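Local structure of uncharacterized protein (5I20) at residues Gly95-Leu100 with Phe143-Glu148; Leu20-Ser25 with Thr252-Val257; Thr36-Thr41 with Ser208-Val213. The protein exports amino acids of many kinds, among them threonine, methionine, lysine and glutamate, across the bacterial inner membrane through a large central cavity. All coordinates share one frame; numbering follows the deposited sequence.

Contact 1: residues Gly95-Leu100 with Phe143-Glu148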
# COMPACT_ATOMS: atom_id res chain seq x y z
N GLY A 95 -7.53 -1.54 9.98
CA GLY A 95 -7.40 -1.00 8.65
C GLY A 95 -7.43 0.52 8.63
O GLY A 95 -6.71 1.15 7.86
N LEU A 96 -8.26 1.11 9.49
CA LEU A 96 -8.36 2.56 9.58
C LEU A 96 -7.08 3.17 10.15
O LEU A 96 -6.60 4.18 9.65
CB LEU A 96 -9.56 2.97 10.45
CG LEU A 96 -9.70 4.49 10.62
CD1 LEU A 96 -9.88 5.17 9.27
CD2 LEU A 96 -10.84 4.85 11.57
N VAL A 97 -6.53 2.56 11.20
CA VAL A 97 -5.31 3.07 11.80
C VAL A 97 -4.15 2.97 10.81
O VAL A 97 -3.41 3.93 10.62
CB VAL A 97 -4.95 2.33 13.11
CG1 VAL A 97 -3.56 2.73 13.60
CG2 VAL A 97 -5.98 2.63 14.19
N ALA A 98 -4.02 1.81 10.16
CA ALA A 98 -2.99 1.63 9.14
C ALA A 98 -3.12 2.65 8.00
O ALA A 98 -2.12 3.09 7.44
CB ALA A 98 -3.03 0.22 8.58
N TYR A 99 -4.35 3.03 7.67
CA TYR A 99 -4.57 3.95 6.55
C TYR A 99 -4.35 5.41 6.94
O TYR A 99 -4.85 6.32 6.28
CB TYR A 99 -5.96 3.75 5.94
CG TYR A 99 -5.86 3.17 4.55
CD1 TYR A 99 -5.47 3.97 3.48
CD2 TYR A 99 -6.14 1.83 4.30
CE1 TYR A 99 -5.36 3.45 2.20
CE2 TYR A 99 -6.04 1.31 3.03
CZ TYR A 99 -5.65 2.12 1.98
OH TYR A 99 -5.55 1.61 0.71
N LEU A 100 -3.59 5.61 8.01
CA LEU A 100 -2.98 6.90 8.27
C LEU A 100 -1.76 7.08 7.38
O LEU A 100 -1.23 8.19 7.26
CB LEU A 100 -2.58 7.02 9.75
CG LEU A 100 -3.71 7.32 10.72
CD1 LEU A 100 -3.25 7.14 12.16
CD2 LEU A 100 -4.23 8.73 10.50
N PHE A 143 -17.68 2.00 14.28
CA PHE A 143 -16.34 2.03 14.85
C PHE A 143 -16.35 2.05 16.38
O PHE A 143 -16.68 3.07 16.99
CB PHE A 143 -15.56 3.24 14.32
CG PHE A 143 -14.91 3.00 13.00
CD1 PHE A 143 -14.51 1.72 12.63
CD2 PHE A 143 -14.70 4.04 12.11
CE1 PHE A 143 -13.90 1.50 11.41
CE2 PHE A 143 -14.10 3.82 10.89
CZ PHE A 143 -13.70 2.55 10.54
N GLY A 144 -15.97 0.93 16.98
CA GLY A 144 -15.90 0.81 18.42
C GLY A 144 -14.49 0.51 18.91
O GLY A 144 -14.11 -0.65 19.04
N PHE A 145 -13.72 1.57 19.16
CA PHE A 145 -12.36 1.42 19.66
C PHE A 145 -12.35 1.09 21.14
O PHE A 145 -12.77 1.89 21.97
CB PHE A 145 -11.55 2.69 19.39
CG PHE A 145 -11.17 2.88 17.95
CD1 PHE A 145 -12.08 3.40 17.04
CD2 PHE A 145 -9.91 2.55 17.50
CE1 PHE A 145 -11.74 3.58 15.72
CE2 PHE A 145 -9.56 2.72 16.18
CZ PHE A 145 -10.47 3.24 15.28
N ALA A 146 -11.87 -0.11 21.47
CA ALA A 146 -11.85 -0.59 22.85
C ALA A 146 -10.42 -0.78 23.35
O ALA A 146 -9.55 -1.22 22.59
CB ALA A 146 -12.64 -1.89 22.95
N PRO A 147 -10.17 -0.46 24.63
CA PRO A 147 -8.83 -0.50 25.23
C PRO A 147 -8.12 -1.84 25.11
O PRO A 147 -6.89 -1.87 25.12
CB PRO A 147 -9.10 -0.18 26.71
CG PRO A 147 -10.38 0.58 26.70
CD PRO A 147 -11.19 0.01 25.58
N GLU A 148 -8.86 -2.94 25.01
CA GLU A 148 -8.23 -4.26 24.94
C GLU A 148 -7.60 -4.50 23.57
O GLU A 148 -6.80 -5.42 23.41
CB GLU A 148 -9.24 -5.36 25.26
CG GLU A 148 -10.50 -5.36 24.41
CD GLU A 148 -11.60 -4.49 25.00
OE1 GLU A 148 -11.28 -3.43 25.58
OE2 GLU A 148 -12.79 -4.87 24.88
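Leu96 and Val97, in the last turns of helix 91-98, face Phe143 and Phe145 of an extended periplasmic loop, and the two backbones stay well apart, the nearest CA atoms being those of Leu96 and Phe143 at 9.6 Å. Side chains alone bridge that distance. Leu96 is the centre of the contact: with its CG anti to the backbone N (chi1 178°), it brings CD2 against both aromatic rings. CD2 meets Phe143 at CE2, 3.5 Å away, approaching that ring obliquely. The same methyl lies 4.1 Å from CZ of Phe145, at the edge of the ring and near its plane. Val97 adds its CG2 to that edge, 4.1 Å from CE2 of Phe145. No hydrogen bond crosses the contact. A serine in place of Phe143 would probably leave CD2 of Leu96 without its nearest aromatic neighbour and open a gap beside Leu96. Leu96 and Phe143 both also touch Leu136 of helix 119-136, while Val97 leans on Ala156 and Ala157 of helix 150-169 and the ring of Phe145 meets that of Tyr153. The periplasmic loop between helices 119-136 and 150-169 thus packs on helix 91-98 and on the two helices it connects.

Contact 2: residues Leu20-Ser25 with Thr252-Val257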
# COMPACT_ATOMS: atom_id res chain seq x y z
N LEU A 20 -7.30 -5.39 -4.05
CA LEU A 20 -6.98 -6.34 -2.99
C LEU A 20 -8.20 -7.00 -2.35
O LEU A 20 -8.23 -8.21 -2.18
CB LEU A 20 -6.16 -5.65 -1.90
CG LEU A 20 -4.68 -5.41 -2.21
CD1 LEU A 20 -3.99 -4.69 -1.07
CD2 LEU A 20 -4.00 -6.74 -2.51
N ALA A 21 -9.20 -6.19 -2.01
CA ALA A 21 -10.39 -6.68 -1.34
C ALA A 21 -11.18 -7.66 -2.22
O ALA A 21 -11.92 -8.50 -1.72
CB ALA A 21 -11.29 -5.52 -0.92
N LEU A 22 -11.00 -7.54 -3.53
CA LEU A 22 -11.70 -8.40 -4.48
C LEU A 22 -11.15 -9.82 -4.45
O LEU A 22 -11.90 -10.79 -4.61
CB LEU A 22 -11.58 -7.82 -5.89
CG LEU A 22 -12.87 -7.69 -6.72
CD1 LEU A 22 -12.55 -7.15 -8.10
CD2 LEU A 22 -13.60 -9.02 -6.81
N ALA A 23 -9.85 -9.95 -4.23
CA ALA A 23 -9.19 -11.26 -4.24
C ALA A 23 -9.02 -11.82 -2.83
O ALA A 23 -8.66 -12.98 -2.66
CB ALA A 23 -7.84 -11.16 -4.94
N THR A 24 -9.27 -10.98 -1.83
CA THR A 24 -9.18 -11.40 -0.43
C THR A 24 -10.21 -12.49 -0.13
O THR A 24 -9.93 -13.44 0.60
CB THR A 24 -9.39 -10.20 0.52
OG1 THR A 24 -8.22 -9.37 0.51
CG2 THR A 24 -9.64 -10.67 1.95
N SER A 25 -11.40 -12.34 -0.71
CA SER A 25 -12.46 -13.31 -0.51
C SER A 25 -12.13 -14.65 -1.16
O SER A 25 -12.57 -15.70 -0.69
CB SER A 25 -13.78 -12.77 -1.08
N THR A 252 -14.00 -0.10 -2.87
CA THR A 252 -15.43 -0.25 -2.63
C THR A 252 -16.22 -0.21 -3.93
O THR A 252 -17.17 -0.96 -4.11
CB THR A 252 -15.96 0.83 -1.67
OG1 THR A 252 -15.19 0.81 -0.46
CG2 THR A 252 -17.42 0.59 -1.34
N LEU A 253 -15.82 0.68 -4.84
CA LEU A 253 -16.46 0.77 -6.15
C LEU A 253 -16.33 -0.55 -6.92
O LEU A 253 -17.24 -0.94 -7.65
CB LEU A 253 -15.85 1.91 -6.98
CG LEU A 253 -16.21 3.35 -6.59
CD1 LEU A 253 -15.40 4.34 -7.41
CD2 LEU A 253 -17.70 3.60 -6.78
N LEU A 254 -15.21 -1.24 -6.75
CA LEU A 254 -14.99 -2.52 -7.42
C LEU A 254 -15.94 -3.58 -6.89
O LEU A 254 -16.54 -4.33 -7.66
CB LEU A 254 -13.55 -2.98 -7.26
CG LEU A 254 -12.52 -2.39 -8.22
CD1 LEU A 254 -11.13 -2.91 -7.90
CD2 LEU A 254 -12.90 -2.70 -9.66
N LEU A 255 -16.07 -3.63 -5.57
CA LEU A 255 -16.97 -4.58 -4.92
C LEU A 255 -18.43 -4.33 -5.29
O LEU A 255 -19.20 -5.28 -5.48
CB LEU A 255 -16.80 -4.51 -3.40
CG LEU A 255 -15.42 -4.86 -2.85
CD1 LEU A 255 -15.40 -4.76 -1.34
CD2 LEU A 255 -15.01 -6.26 -3.30
N VAL A 256 -18.80 -3.06 -5.42
CA VAL A 256 -20.17 -2.71 -5.81
C VAL A 256 -20.44 -3.17 -7.24
O VAL A 256 -21.49 -3.74 -7.53
CB VAL A 256 -20.42 -1.19 -5.71
CG1 VAL A 256 -21.79 -0.83 -6.28
CG2 VAL A 256 -20.33 -0.73 -4.26
N VAL A 257 -19.48 -2.93 -8.13
CA VAL A 257 -19.59 -3.37 -9.51
C VAL A 257 -19.51 -4.89 -9.60
O VAL A 257 -20.21 -5.51 -10.41
CB VAL A 257 -18.48 -2.74 -10.40
CG1 VAL A 257 -18.46 -3.37 -11.78
CG2 VAL A 257 -18.69 -1.23 -10.51
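Leu255 sets its CG anti to its own carbonyl carbon (chi1 -61°), and with the chain then extended its two methyls reach Ala21 and Leu22, CD2 against backbone atoms and CD1 against the CB of Ala21. Leu22 answers with a less usual first torsion, chi1 -131°, from which its extended branch carries CD1 over to Leu254. The meeting is therefore a small apolar one of three leucines and an alanine across helices 20-27 and 246-258, whose short segments run at 53° with their axes 9.3 Å apart. CD2 of Leu255 does most of the touching: it lies 4.1 Å from the CA of Leu22, equally near the carbonyl O of Ala21, and 4.3 Å from CG of Leu22. The other methyl, CD1, sits 4.2 Å from CB of Ala21, whose small side chain probably lets the leucine come this near. Beside this pair, CD1 of Leu22 rests 4.4 Å from CB of Leu254. Outside the two segments, Leu22 also touches Phe260 and Leu255 touches Ala261, so the loop after helix 246-258 shares in the packing; Leu254 touches Thr19, just before helix 20-27. No hydrogen bond or charge links the segments, and the separations are those of light van der Waals contact. Such an apolar meeting between helices 20-27 and 246-258, near the periplasmic side of the membrane, rests on shape and dispersion alone, with no directional bond between the two segments.

Contact 3: residues Thr36-Thr41 with Ser208-Val213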
# COMPACT_ATOMS: atom_id res chain seq x y z
N THR A 36 1.83 -14.36 1.75
CA THR A 36 2.85 -13.37 1.45
C THR A 36 4.04 -14.02 0.77
O THR A 36 4.53 -13.53 -0.25
CB THR A 36 3.31 -12.64 2.73
OG1 THR A 36 2.20 -11.95 3.32
CG2 THR A 36 4.41 -11.65 2.42
N ALA A 37 4.50 -15.14 1.33
CA ALA A 37 5.61 -15.90 0.76
C ALA A 37 5.35 -16.32 -0.68
O ALA A 37 6.23 -16.24 -1.53
CB ALA A 37 5.90 -17.12 1.62
N LEU A 38 4.13 -16.77 -0.95
CA LEU A 38 3.76 -17.21 -2.29
C LEU A 38 3.64 -16.04 -3.26
O LEU A 38 4.16 -16.08 -4.37
CB LEU A 38 2.45 -18.01 -2.26
CG LEU A 38 2.47 -19.35 -1.52
CD1 LEU A 38 1.06 -19.94 -1.44
CD2 LEU A 38 3.42 -20.34 -2.19
N THR A 39 2.96 -14.98 -2.83
CA THR A 39 2.70 -13.85 -3.72
C THR A 39 3.94 -12.99 -3.98
O THR A 39 4.08 -12.41 -5.06
CB THR A 39 1.57 -12.96 -3.17
OG1 THR A 39 1.81 -12.67 -1.79
CG2 THR A 39 0.22 -13.66 -3.30
N PHE A 40 4.83 -12.90 -3.00
CA PHE A 40 6.03 -12.09 -3.17
C PHE A 40 7.12 -12.82 -3.94
O PHE A 40 7.99 -12.19 -4.55
CB PHE A 40 6.56 -11.62 -1.81
CG PHE A 40 5.99 -10.31 -1.37
CD1 PHE A 40 4.76 -10.25 -0.73
CD2 PHE A 40 6.67 -9.12 -1.61
CE1 PHE A 40 4.23 -9.04 -0.33
CE2 PHE A 40 6.14 -7.91 -1.21
CZ PHE A 40 4.91 -7.87 -0.57
N THR A 41 7.08 -14.15 -3.91
CA THR A 41 7.95 -14.94 -4.78
C THR A 41 7.54 -14.70 -6.22
O THR A 41 8.38 -14.47 -7.09
CB THR A 41 7.89 -16.44 -4.45
OG1 THR A 41 8.39 -16.66 -3.12
CG2 THR A 41 8.73 -17.24 -5.43
N SER A 208 -9.44 -23.27 -7.18
CA SER A 208 -9.45 -21.95 -7.82
C SER A 208 -8.83 -20.87 -6.94
O SER A 208 -8.64 -19.74 -7.39
CB SER A 208 -10.87 -21.55 -8.20
OG SER A 208 -11.21 -22.04 -9.48
N GLU A 209 -8.52 -21.20 -5.70
CA GLU A 209 -7.86 -20.25 -4.80
C GLU A 209 -6.48 -19.89 -5.34
O GLU A 209 -5.97 -18.80 -5.07
CB GLU A 209 -7.75 -20.82 -3.39
CG GLU A 209 -9.07 -21.00 -2.67
CD GLU A 209 -8.91 -21.58 -1.29
OE1 GLU A 209 -7.80 -22.06 -0.97
OE2 GLU A 209 -9.89 -21.57 -0.51
N TRP A 210 -5.89 -20.79 -6.11
CA TRP A 210 -4.57 -20.57 -6.68
C TRP A 210 -4.55 -19.43 -7.69
O TRP A 210 -3.55 -18.72 -7.81
CB TRP A 210 -4.04 -21.85 -7.33
CG TRP A 210 -3.24 -22.70 -6.40
CD1 TRP A 210 -3.60 -23.90 -5.87
CD2 TRP A 210 -1.93 -22.41 -5.88
NE1 TRP A 210 -2.60 -24.38 -5.06
CE2 TRP A 210 -1.57 -23.49 -5.05
CE3 TRP A 210 -1.03 -21.35 -6.05
CZ2 TRP A 210 -0.34 -23.53 -4.38
CZ3 TRP A 210 0.18 -21.40 -5.39
CH2 TRP A 210 0.51 -22.48 -4.56
N LEU A 211 -5.65 -19.26 -8.41
CA LEU A 211 -5.72 -18.23 -9.45
C LEU A 211 -5.70 -16.83 -8.84
O LEU A 211 -5.17 -15.89 -9.43
CB LEU A 211 -6.98 -18.42 -10.30
CG LEU A 211 -7.02 -17.67 -11.63
CD1 LEU A 211 -5.67 -17.71 -12.33
CD2 LEU A 211 -8.10 -18.25 -12.53
N ALA A 212 -6.29 -16.69 -7.65
CA ALA A 212 -6.27 -15.42 -6.94
C ALA A 212 -4.86 -15.13 -6.42
O ALA A 212 -4.40 -13.99 -6.46
CB ALA A 212 -7.26 -15.44 -5.79
N VAL A 213 -4.19 -16.18 -5.95
CA VAL A 213 -2.82 -16.06 -5.47
C VAL A 213 -1.91 -15.51 -6.56
O VAL A 213 -1.13 -14.59 -6.33
CB VAL A 213 -2.28 -17.42 -4.98
CG1 VAL A 213 -0.81 -17.31 -4.62
CG2 VAL A 213 -3.09 -17.93 -3.80
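Val213 and Thr39 form the close part of the contact, while Leu38 and Trp210 make its lighter outer side. The helix segments 36-41 and 209-213 run at 54° to each other, and their nearest CA atoms, those of Thr39 and Val213, are 6.2 Å apart. There CG2 of Thr39 comes to 3.4 Å from the carbonyl O of Val213 and also lies 4.0 Å from its CG1, the two side chains crossing at about a right angle. The threonine's torsion accounts for this: chi1 of 48° puts OG1 between the backbone N and the carbonyl carbon, where it bonds to the O of Leu35 one turn back, and leaves CG2 against Val213. Both residues are buried, and Leu216 of helix 209-221 also touches Thr39. CG1 of Val213 reaches further, to CB of Leu38 at 4.1 Å. Toward the outside, where both residues remain partly exposed, the contact thins to one touch: CD1 of Leu38 meets CH2 of the Trp210 indole at 4.1 Å, approaching the ring obliquely. Pro205 of the preceding loop touches Leu38, Trp210 and Val213. With the threonine hydroxyl already spent on its own helix, what faces helix 209-221 is a methyl, so helices 32-53 and 209-221 meet here through van der Waals contact, a methyl against a carbonyl oxygen and apolar side chains, without a hydrogen bond between the segments.

In the fold
Contacts 2 and 3 are neighbours, their centres 17 Å apart, and they touch where the carbonyl O of Ala23 packs 4.2 Å from CB of Ala212. Helices 20-27 and 32-53 follow each other in the chain, so two successive helices meet later parts of the chain, at helices 246-258 and 209-221. Contact 1 stands apart: its centre is 21 Å from that of contact 2 and 28 Å from that of contact 3, with nearest atoms about 7 and 14 Å away. All three centres lie 15 to 17 Å from the chain's centre, in a protein whose substrate cavity is central. Monoolein molecules are bound nearby: Tyr99 and Leu20 each touch one, and the side chain of Thr39 is about 6 Å from one.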